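Local coordinates for ferric iron-binding protein HitA (Pseudomonas aeruginosa PAO1, PDB 6IWF) that binds ferric iron, probably as the solute-binding component of an iron uptake system, and is implicated in gallium internalization, at residues K120-L125 and A148-L153. Sequence-based numbering, arbitrary orientation.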
loop_
_atom_site.group_PDB
_atom_site.type_symbol
_atom_site.label_atom_id
_atom_site.label_comp_id
_atom_site.label_asym_id
_atom_site.label_seq_id
_atom_site.Cartn_x
_atom_site.Cartn_y
_atom_site.Cartn_z
ATOM N N LYS A 120 -3.892 18.561 -14.023
ATOM C CA LYS A 120 -2.545 18.911 -13.587
ATOM C C LYS A 120 -2.272 18.451 -12.163
ATOM O O LYS A 120 -1.120 18.154 -11.816
ATOM C CB LYS A 120 -2.328 20.429 -13.685
ATOM C CG LYS A 120 -2.694 21.087 -15.034
ATOM C CD LYS A 120 -2.561 20.159 -16.244
ATOM C CE LYS A 120 -1.112 19.935 -16.678
ATOM N NZ LYS A 120 -1.071 19.152 -17.951
ATOM N N SER A 121 -3.315 18.370 -11.338
ATOM C CA SER A 121 -3.200 18.006 -9.933
ATOM C C SER A 121 -4.337 17.058 -9.583
ATOM O O SER A 121 -5.414 17.145 -10.165
ATOM C CB SER A 121 -3.289 19.254 -9.027
ATOM O OG SER A 121 -3.335 18.911 -7.649
ATOM N N LEU A 122 -4.095 16.173 -8.606
ATOM C CA LEU A 122 -5.199 15.455 -7.970
ATOM C C LEU A 122 -6.315 16.407 -7.562
ATOM O O LEU A 122 -7.507 16.068 -7.633
ATOM C CB LEU A 122 -4.686 14.724 -6.730
ATOM C CG LEU A 122 -5.719 13.898 -5.964
ATOM C CD1 LEU A 122 -6.001 12.640 -6.774
ATOM C CD2 LEU A 122 -5.174 13.530 -4.599
ATOM N N MET A 123 -5.942 17.602 -7.112
ATOM C CA MET A 123 -6.927 18.522 -6.566
ATOM C C MET A 123 -7.869 19.063 -7.634
ATOM O O MET A 123 -8.962 19.542 -7.292
ATOM C CB MET A 123 -6.209 19.663 -5.843
ATOM C CG MET A 123 -5.233 19.210 -4.758
ATOM S SD MET A 123 -6.010 18.149 -3.503
ATOM C CE MET A 123 -7.183 19.302 -2.772
ATOM N N ASP A 124 -7.497 18.957 -8.920
ATOM C CA ASP A 124 -8.354 19.438 -9.995
ATOM C C ASP A 124 -9.567 18.544 -10.222
ATOM O O ASP A 124 -10.537 18.997 -10.833
ATOM C CB ASP A 124 -7.542 19.563 -11.290
ATOM C CG ASP A 124 -6.481 20.641 -11.200
ATOM O OD1 ASP A 124 -6.750 21.689 -10.573
ATOM O OD2 ASP A 124 -5.377 20.446 -11.743
ATOM N N LEU A 125 -9.547 17.299 -9.721
ATOM C CA LEU A 125 -10.593 16.326 -10.040
ATOM C C LEU A 125 -11.904 16.602 -9.315
ATOM O O LEU A 125 -12.909 15.934 -9.595
ATOM C CB LEU A 125 -10.094 14.910 -9.717
ATOM C CG LEU A 125 -9.075 14.433 -10.742
ATOM C CD1 LEU A 125 -8.539 13.060 -10.370
ATOM C CD2 LEU A 125 -9.704 14.394 -12.140
ATOM N N ALA A 148 -5.917 11.110 3.712
ATOM C CA ALA A 148 -5.110 11.605 4.817
ATOM C C ALA A 148 -4.016 12.534 4.314
ATOM O O ALA A 148 -3.701 13.538 4.958
ATOM C CB ALA A 148 -4.498 10.439 5.601
ATOM N N ALA A 149 -3.432 12.211 3.158
ATOM C CA ALA A 149 -2.414 13.079 2.574
ATOM C C ALA A 149 -2.999 14.427 2.170
ATOM O O ALA A 149 -2.365 15.467 2.383
ATOM C CB ALA A 149 -1.771 12.393 1.368
ATOM N N VAL A 150 -4.205 14.442 1.603
ATOM C CA VAL A 150 -4.796 15.730 1.228
ATOM C C VAL A 150 -5.066 16.567 2.477
ATOM O O VAL A 150 -4.807 17.775 2.498
ATOM C CB VAL A 150 -6.063 15.531 0.367
ATOM C CG1 VAL A 150 -6.741 16.878 0.066
ATOM C CG2 VAL A 150 -5.729 14.830 -0.947
ATOM N N ILE A 151 -5.580 15.944 3.544
ATOM C CA ILE A 151 -5.805 16.691 4.786
ATOM C C ILE A 151 -4.502 17.286 5.291
ATOM O O ILE A 151 -4.443 18.460 5.685
ATOM C CB ILE A 151 -6.438 15.790 5.858
ATOM C CG1 ILE A 151 -7.851 15.409 5.446
ATOM C CG2 ILE A 151 -6.459 16.522 7.217
ATOM C CD1 ILE A 151 -8.469 14.333 6.332
ATOM N N LYS A 152 -3.433 16.486 5.267
ATOM C CA LYS A 152 -2.154 16.913 5.822
ATOM C C LYS A 152 -1.519 18.026 4.993
ATOM O O LYS A 152 -0.926 18.965 5.550
ATOM C CB LYS A 152 -1.227 15.705 5.919
ATOM C CG LYS A 152 -1.095 15.138 7.311
ATOM C CD LYS A 152 -0.170 16.018 8.134
ATOM C CE LYS A 152 0.549 15.212 9.198
ATOM N NZ LYS A 152 1.756 15.920 9.698
ATOM N N LEU A 153 -1.636 17.944 3.665
ATOM C CA LEU A 153 -0.981 18.893 2.777
ATOM C C LEU A 153 -1.806 20.143 2.529
ATOM O O LEU A 153 -1.234 21.230 2.372
ATOM C CB LEU A 153 -0.672 18.226 1.431
ATOM C CG LEU A 153 0.297 17.042 1.544
ATOM C CD1 LEU A 153 0.279 16.224 0.253
ATOM C CD2 LEU A 153 1.720 17.507 1.887
#
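Val-150 meets Leu-122 and Met-123 with its two methyl groups, CG2 toward Leu-122 and CG1 toward Met-123. Its CG2 lies 3.9 Å from Leu-122 CD2. Its CG1 lies 3.8 Å from Met-123 CE. The sulfur SD of the same methionine is almost as close to CG1 and also comes near CG2. The contact is purely apolar and small, burying 109 Å² over both sides.

The two partners arrive differently. Leu-122 points toward the helix, with CG anti to its backbone N (chi1 -179°), and its CD2 branch passes at a slant to the valine. Met-123 leaves its backbone in another direction. Its chain bends at chi2 (-56°) and chi3 (-64°) but still carries SD and CE toward the helix, and the thioether end meets the valine tip to tip.

The Leu-122 and Val-150 side is the enclosed one, with both residues buried. Gln-146 also touches Leu-122, and Ala-159 of helix 156-169 touches Val-150. The Met-123 side is equally close but more open. The methionine is partly exposed, though Trp-162 and Lys-154 lie against it.

Polar bonds brace the 3-10 turn. Asp-124 N bonds to Ser-121 O along the backbone. Ser-121 OG accepts from Met-123 N at 3.0 Å, forming an ST turn. Asp-124 OD2 takes Ser-121 N at 3.0 Å from above the carboxylate plane, in a bent bond. Asp-219 binds both Ser-121 OG and Leu-122 N, and Trp-162 NE1 bonds to Leu-122 O.

The contact lies away from the iron-binding residues. It joins the loop between strands 97-108 and 134-136 to helix 141-154, which follows the second of these strands, within the periplasmic-binding-protein fold of bacterial solute-binding proteins.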